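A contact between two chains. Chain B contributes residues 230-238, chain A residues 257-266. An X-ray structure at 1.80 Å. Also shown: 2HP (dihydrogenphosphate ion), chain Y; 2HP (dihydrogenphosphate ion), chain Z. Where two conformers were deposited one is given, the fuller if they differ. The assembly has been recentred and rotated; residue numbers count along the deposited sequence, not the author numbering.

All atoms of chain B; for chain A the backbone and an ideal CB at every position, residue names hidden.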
ATOM      1  N   LEU B 230      18.598   2.021  -8.854  1.00 27.09           N
ATOM      2  CA  LEU B 230      17.825   2.169 -10.076  1.00 26.18           C
ATOM      3  C   LEU B 230      16.460   2.684  -9.733  1.00 28.07           C
ATOM      4  O   LEU B 230      15.777   2.103  -8.887  1.00 34.28           O
ATOM      5  CB  LEU B 230      17.653   0.802 -10.764  1.00 24.36           C
ATOM      6  CG  LEU B 230      18.877   0.138 -11.368  1.00 26.66           C
ATOM      7  CD1 LEU B 230      18.437  -1.159 -12.058  1.00 30.34           C
ATOM      8  CD2 LEU B 230      19.550   1.076 -12.354  1.00 38.90           C
ATOM      9  N   LYS B 231      16.042   3.766 -10.378  1.00 26.68           N
ATOM     10  CA  LYS B 231      14.633   4.118 -10.303  1.00 30.54           C
ATOM     11  C   LYS B 231      13.861   3.479 -11.463  1.00 31.19           C
ATOM     12  O   LYS B 231      13.956   3.915 -12.617  1.00 29.32           O
ATOM     13  CB  LYS B 231      14.427   5.624 -10.302  1.00 28.97           C
ATOM     14  CG  LYS B 231      12.946   5.969 -10.219  1.00 28.96           C
ATOM     15  CD  LYS B 231      12.689   7.455 -10.170  1.00 36.12           C
ATOM     16  CE  LYS B 231      11.193   7.678  -9.956  1.00 49.81           C
ATOM     17  NZ  LYS B 231      10.833   9.104  -9.948  1.00 57.77           N
ATOM     18  N   ILE B 232      13.105   2.435 -11.154  1.00 31.32           N
ATOM     19  CA  ILE B 232      12.280   1.776 -12.158  1.00 28.48           C
ATOM     20  C   ILE B 232      10.918   2.467 -12.213  1.00 26.25           C
ATOM     21  O   ILE B 232      10.049   2.230 -11.366  1.00 32.64           O
ATOM     22  CB  ILE B 232      12.094   0.282 -11.821  1.00 27.82           C
ATOM     23  CG1 ILE B 232      13.461  -0.399 -11.652  1.00 31.16           C
ATOM     24  CG2 ILE B 232      11.248  -0.419 -12.887  1.00 23.11           C
ATOM     25  CD1 ILE B 232      14.304  -0.449 -12.931  1.00 32.43           C
ATOM     26  N   THR B 233      10.730   3.331 -13.199  1.00 23.49           N
ATOM     27  CA  THR B 233       9.432   3.971 -13.389  1.00 21.58           C
ATOM     28  C   THR B 233       8.383   2.881 -13.574  1.00 29.02           C
ATOM     29  O   THR B 233       7.273   2.974 -13.056  1.00 24.90           O
ATOM     30  CB  THR B 233       9.464   4.861 -14.623  1.00 27.51           C
ATOM     31  OG1 THR B 233      10.363   5.964 -14.383  1.00 36.02           O
ATOM     32  CG2 THR B 233       8.068   5.395 -14.978  1.00 28.54           C
ATOM     33  N   GLY B 234       8.740   1.863 -14.348  1.00 27.34           N
ATOM     34  CA  GLY B 234       7.846   0.753 -14.618  1.00 26.54           C
ATOM     35  C   GLY B 234       7.669   0.454 -16.090  1.00 23.62           C
ATOM     36  O   GLY B 234       7.141  -0.600 -16.432  1.00 29.13           O
ATOM     37  N   ASP B 235       8.070   1.375 -16.962  1.00 34.85           N
ATOM     38  CA  ASP B 235       7.954   1.107 -18.390  1.00 33.52           C
ATOM     39  C   ASP B 235       9.154   0.334 -18.951  1.00 34.21           C
ATOM     40  O   ASP B 235       9.085  -0.183 -20.063  1.00 33.23           O
ATOM     41  CB  ASP B 235       7.636   2.375 -19.216  1.00 25.96           C
ATOM     42  CG  ASP B 235       8.575   3.563 -18.904  1.00 27.25           C
ATOM     43  OD1 ASP B 235       9.331   3.533 -17.913  1.00 27.61           O
ATOM     44  OD2 ASP B 235       8.510   4.552 -19.643  1.00 28.84           O
ATOM     45  N   TYR B 236      10.227   0.233 -18.167  1.00 29.41           N
ATOM     46  CA  TYR B 236      11.391  -0.591 -18.523  1.00 30.17           C
ATOM     47  C   TYR B 236      11.789  -1.384 -17.306  1.00 24.76           C
ATOM     48  O   TYR B 236      12.374  -0.852 -16.380  1.00 28.96           O
ATOM     49  CB  TYR B 236      12.560   0.293 -19.032  1.00 24.81           C
ATOM     50  CG  TYR B 236      12.232   0.940 -20.338  1.00 34.22           C
ATOM     51  CD1 TYR B 236      12.539   0.321 -21.537  1.00 31.11           C
ATOM     52  CD2 TYR B 236      11.593   2.158 -20.380  1.00 38.89           C
ATOM     53  CE1 TYR B 236      12.209   0.891 -22.731  1.00 31.79           C
ATOM     54  CE2 TYR B 236      11.264   2.745 -21.581  1.00 34.71           C
ATOM     55  CZ  TYR B 236      11.574   2.106 -22.752  1.00 36.16           C
ATOM     56  OH  TYR B 236      11.250   2.682 -23.952  1.00 43.01           O
ATOM     57  N   GLU B 237      11.459  -2.675 -17.289  1.00 23.54           N
ATOM     58  CA  GLU B 237      11.587  -3.456 -16.067  1.00 21.39           C
ATOM     59  C   GLU B 237      12.722  -4.457 -16.110  1.00 24.68           C
ATOM     60  O   GLU B 237      13.176  -4.928 -15.079  1.00 28.52           O
ATOM     61  CB  GLU B 237      10.221  -4.160 -15.761  1.00 24.71           C
ATOM     62  CG  GLU B 237       9.083  -3.148 -15.624  1.00 30.09           C
ATOM     63  CD  GLU B 237       7.776  -3.747 -15.098  1.00 31.61           C
ATOM     64  OE1 GLU B 237       7.755  -4.948 -14.739  1.00 28.17           O
ATOM     65  OE2 GLU B 237       6.757  -3.014 -15.082  1.00 31.55           O
ATOM     66  N   ASP B 238      13.183  -4.797 -17.305  1.00 34.81           N
ATOM     67  CA  ASP B 238      14.221  -5.814 -17.412  1.00 32.61           C
ATOM     68  C   ASP B 238      15.610  -5.213 -17.182  1.00 35.40           C
ATOM     69  O   ASP B 238      16.027  -4.299 -17.880  1.00 36.01           O
ATOM     70  CB  ASP B 238      14.106  -6.564 -18.747  1.00 30.82           C
ATOM     71  CG  ASP B 238      12.922  -7.557 -18.756  1.00 41.05           C
ATOM     72  OD1 ASP B 238      12.929  -8.525 -17.966  1.00 37.11           O
ATOM     73  OD2 ASP B 238      11.972  -7.362 -19.539  1.00 44.42           O
TER
ATOM     74  N   UNK A 257       2.599  -7.161 -26.796  1.00 24.70           N
ATOM     75  CA  UNK A 257       1.809  -6.291 -25.937  1.00 26.78           C
ATOM     76  C   UNK A 257       2.295  -6.391 -24.518  1.00 28.28           C
ATOM     77  O   UNK A 257       2.332  -7.472 -23.928  1.00 25.62           O
ATOM     78  CB  UNK A 257       0.322  -6.641 -26.016  1.00 26.78           C
ATOM     79  N   UNK A 258       2.636  -5.242 -23.963  1.00 27.86           N
ATOM     80  CA  UNK A 258       3.120  -5.159 -22.597  1.00 26.63           C
ATOM     81  C   UNK A 258       2.274  -4.076 -21.936  1.00 25.94           C
ATOM     82  O   UNK A 258       2.184  -2.942 -22.424  1.00 35.73           O
ATOM     83  CB  UNK A 258       4.617  -4.851 -22.528  1.00 26.63           C
ATOM     84  N   UNK A 259       1.597  -4.436 -20.848  1.00 24.07           N
ATOM     85  CA  UNK A 259       0.815  -3.473 -20.067  1.00 25.46           C
ATOM     86  C   UNK A 259       1.272  -3.572 -18.632  1.00 28.00           C
ATOM     87  O   UNK A 259       1.212  -4.646 -18.040  1.00 30.37           O
ATOM     88  CB  UNK A 259      -0.689  -3.728 -20.185  1.00 25.46           C
ATOM     89  N   UNK A 260       1.730  -2.463 -18.066  1.00 27.63           N
ATOM     90  CA  UNK A 260       2.374  -2.494 -16.760  1.00 25.25           C
ATOM     91  C   UNK A 260       2.111  -1.211 -16.000  1.00 24.59           C
ATOM     92  O   UNK A 260       2.049  -0.123 -16.594  1.00 29.65           O
ATOM     93  CB  UNK A 260       3.880  -2.721 -16.907  1.00 25.25           C
ATOM     94  N   UNK A 261       1.945  -1.324 -14.685  0.55 25.36           N
ATOM     95  CA  UNK A 261       1.725  -0.149 -13.854  0.55 26.43           C
ATOM     96  C   UNK A 261       3.037   0.617 -13.670  0.55 24.91           C
ATOM     97  O   UNK A 261       4.104   0.012 -13.510  0.55 23.30           O
ATOM     98  CB  UNK A 261       1.141  -0.551 -12.498  0.55 26.43           C
ATOM     99  N   UNK A 262       2.953   1.947 -13.692  1.00 27.18           N
ATOM    100  CA  UNK A 262       4.124   2.796 -13.457  1.00 23.54           C
ATOM    101  C   UNK A 262       3.887   3.776 -12.306  1.00 26.92           C
ATOM    102  O   UNK A 262       2.742   4.009 -11.901  1.00 26.08           O
ATOM    103  CB  UNK A 262       4.482   3.565 -14.730  1.00 23.54           C
ATOM    104  N   UNK A 263       4.982   4.300 -11.758  1.00 23.62           N
ATOM    105  CA  UNK A 263       4.929   5.426 -10.855  1.00 34.59           C
ATOM    106  C   UNK A 263       4.961   6.711 -11.667  1.00 35.57           C
ATOM    107  O   UNK A 263       5.223   6.680 -12.867  1.00 31.79           O
ATOM    108  CB  UNK A 263       6.082   5.379  -9.850  1.00 34.59           C
ATOM    109  N   UNK A 264       4.676   7.836 -11.026  1.00 29.35           N
ATOM    110  CA  UNK A 264       4.599   9.090 -11.755  1.00 38.38           C
ATOM    111  C   UNK A 264       5.839   9.301 -12.618  1.00 31.27           C
ATOM    112  O   UNK A 264       6.968   9.109 -12.172  1.00 34.48           O
ATOM    113  CB  UNK A 264       4.425  10.259 -10.783  1.00 38.38           C
ATOM    114  N   UNK A 265       5.611   9.675 -13.868  1.00 25.85           N
ATOM    115  CA  UNK A 265       6.692   9.938 -14.795  1.00 26.37           C
ATOM    116  C   UNK A 265       6.611  11.371 -15.300  1.00 31.60           C
ATOM    117  O   UNK A 265       5.753  11.715 -16.112  1.00 34.01           O
ATOM    118  CB  UNK A 265       6.653   8.951 -15.963  1.00 26.37           C
ATOM    119  N   UNK A 266       7.501  12.221 -14.813  1.00 32.32           N
ATOM    120  CA  UNK A 266       7.608  13.564 -15.360  1.00 30.01           C
ATOM    121  C   UNK A 266       8.461  13.487 -16.616  1.00 32.62           C
ATOM    122  O   UNK A 266       9.679  13.306 -16.542  1.00 32.58           O
ATOM    123  CB  UNK A 266       8.202  14.540 -14.342  1.00 30.01           C
TER
HETATM  124  P   2HP Y 402      11.159  -4.237 -20.769  1.00 47.28           P
HETATM  125  O1  2HP Y 402      12.053  -2.976 -20.967  1.00 54.11           O
HETATM  126  O2  2HP Y 402      10.636  -4.315 -19.369  1.00 41.75           O
HETATM  127  O3  2HP Y 402      11.965  -5.485 -20.874  1.00 51.98           O
HETATM  128  O4  2HP Y 402       9.998  -4.201 -21.802  1.00 74.13           O
HETATM  129  P   2HP Z 403      12.064  10.502  -6.950  1.00106.32           P
HETATM  130  O1  2HP Z 403      12.655  11.875  -7.427  1.00 67.17           O
HETATM  131  O2  2HP Z 403      11.464   9.735  -8.088  1.00108.72           O
HETATM  132  O3  2HP Z 403      11.018  10.709  -5.812  1.00103.22           O
HETATM  133  O4  2HP Z 403      13.135   9.543  -6.524  1.00102.15           O

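Position 257 lies in a strand and is out of reach of chain B. Nothing here selects a side chain, though a branched or aliphatic residue suits a strand. It is L257(A), which makes no contact.

Position 258 points toward chain B, but nothing of the chain B stretch lies within 5.5 Å of its ideal CB. A dihydrogenphosphate ion (chain Y) lies beyond. A long side chain is needed to cross the gap, and lysine, arginine, glutamine or a protonated acid could meet the ion. The residue is E258(A), extended with chi1 and chi2 both t. Its OE1 is 2.7 Å from O4 of the ion, close enough that an acid group probably holds a proton. The ion also accepts a hydrogen bond from E237(B) N to its O2, 2.8 Å, so it touches both chains.

Position 259 is out of reach, and strand angles would suit a beta-branched residue among others. It is V259(A).

Position 260 points toward chain B. Its ideal CB is 3.4 Å from E237(B) OE2 and 3.9 Å from G234(B) O. These oxygens would favour a donor such as lysine, arginine or glutamine. The residue is instead E260(A). Its OE1 is 3.3 Å from E237(B) OE2, a close approach of like charges and not a hydrogen bond.

Position 261 points away, so many side chains fit. It is E261(A). Water 1 donates to E261(A) O, 2.7 Å, and to E237(B) OE2, 3.3 Å.

Position 262 points toward chain B. Its ideal CB is 3.3 Å from T233(B) O and 4.4 Å from G234(B) CA. Valine, isoleucine or another compact apolar residue would suit. It is I262(A), whose CG2 packs 3.5 Å from G234(B) C. A CB on G234(B) would clash with that methyl.

Position 263 points sideways. Its backbone N donates to T233(B) O, 2.9 Å, so any residue but proline can make this bond. I232(B) O is near, so a polar residue could reach it through water. It is N263(A): ND2 donates to water 2, 2.8 Å, which donates to I232(B) O, 2.9 Å.

Position 264 points away and is permissive. It is E264(A), whose O accepts from water 3 and water 4, leading to K231(B) NZ and T233(B) OG1.

Position 265 points toward chain B, its ideal CB 4.0 Å from T233(B) CG2. An aliphatic residue suits that methyl. It is L265(A), with CD2 4.0 Å from D235(B) OD2.

Position 266 is out of reach and unconstrained here. It is V266(A).

Chain A 257-266: LEVEEINELV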
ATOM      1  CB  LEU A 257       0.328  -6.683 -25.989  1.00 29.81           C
ATOM      2  CG  LEU A 257      -0.566  -5.905 -25.010  1.00 25.03           C
ATOM      3  CD1 LEU A 257      -0.635  -4.447 -25.413  1.00 24.01           C
ATOM      4  CD2 LEU A 257      -1.987  -6.526 -24.970  1.00 29.32           C
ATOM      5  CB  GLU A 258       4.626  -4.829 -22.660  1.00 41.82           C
ATOM      6  CG  GLU A 258       5.389  -4.670 -21.356  1.00 53.60           C
ATOM      7  CD  GLU A 258       6.878  -4.392 -21.625  1.00 58.93           C
ATOM      8  OE1 GLU A 258       7.522  -5.260 -22.260  1.00 45.55           O
ATOM      9  OE2 GLU A 258       7.392  -3.305 -21.231  1.00 61.07           O
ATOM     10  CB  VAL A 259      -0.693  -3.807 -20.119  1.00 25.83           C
ATOM     11  CG1 VAL A 259      -1.506  -2.712 -19.419  1.00 25.46           C
ATOM     12  CG2 VAL A 259      -1.147  -3.990 -21.558  1.00 25.18           C
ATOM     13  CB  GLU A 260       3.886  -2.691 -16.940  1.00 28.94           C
ATOM     14  CG  GLU A 260       4.485  -1.657 -17.861  1.00 30.19           C
ATOM     15  CD  GLU A 260       5.677  -2.168 -18.654  1.00 34.90           C
ATOM     16  OE1 GLU A 260       6.242  -3.230 -18.307  1.00 41.64           O
ATOM     17  OE2 GLU A 260       6.057  -1.500 -19.636  1.00 35.36           O
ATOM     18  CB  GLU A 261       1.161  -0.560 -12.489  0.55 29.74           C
ATOM     19  CG  GLU A 261       0.536   0.593 -11.716  0.55 36.47           C
ATOM     20  CD  GLU A 261      -0.044   0.175 -10.369  0.55 38.92           C
ATOM     21  OE1 GLU A 261      -0.122  -1.045 -10.088  0.55 43.85           O
ATOM     22  OE2 GLU A 261      -0.414   1.071  -9.589  0.55 28.26           O
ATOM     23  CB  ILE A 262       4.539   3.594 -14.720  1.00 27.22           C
ATOM     24  CG1 ILE A 262       3.439   4.579 -15.118  1.00 26.87           C
ATOM     25  CG2 ILE A 262       4.896   2.633 -15.869  1.00 30.07           C
ATOM     26  CD1 ILE A 262       3.939   5.711 -16.043  1.00 35.35           C
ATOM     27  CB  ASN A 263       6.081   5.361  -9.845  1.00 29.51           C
ATOM     28  CG  ASN A 263       5.843   4.300  -8.794  1.00 32.41           C
ATOM     29  OD1 ASN A 263       4.706   4.073  -8.397  1.00 29.84           O
ATOM     30  ND2 ASN A 263       6.903   3.624  -8.364  1.00 32.09           N
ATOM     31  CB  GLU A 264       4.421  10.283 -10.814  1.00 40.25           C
ATOM     32  CG  GLU A 264       4.237  11.577 -11.590  1.00 44.03           C
ATOM     33  CD  GLU A 264       4.087  12.795 -10.699  1.00 57.30           C
ATOM     34  OE1 GLU A 264       3.506  13.792 -11.172  1.00 63.16           O
ATOM     35  OE2 GLU A 264       4.554  12.759  -9.538  1.00 62.23           O
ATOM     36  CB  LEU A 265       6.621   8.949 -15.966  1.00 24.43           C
ATOM     37  CG  LEU A 265       7.568   9.229 -17.147  1.00 32.54           C
ATOM     38  CD1 LEU A 265       9.003   9.433 -16.695  1.00 40.79           C
ATOM     39  CD2 LEU A 265       7.483   8.094 -18.176  1.00 33.37           C
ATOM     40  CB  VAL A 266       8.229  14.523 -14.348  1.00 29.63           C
ATOM     41  CG1 VAL A 266       8.376  15.922 -14.957  1.00 33.41           C
ATOM     42  CG2 VAL A 266       7.371  14.578 -13.087  1.00 28.28           C
TER
HETATM   43  O   HOH W   1       5.260  -2.161 -12.314  1.00 27.18           O
HETATM   44  O   HOH W   2       9.382   4.355  -9.519  1.00 30.60           O
HETATM   45  O   HOH W   3       7.952   8.990  -9.699  1.00 34.94           O
HETATM   46  O   HOH W   4       9.371   8.051 -12.976  1.00 44.74           O
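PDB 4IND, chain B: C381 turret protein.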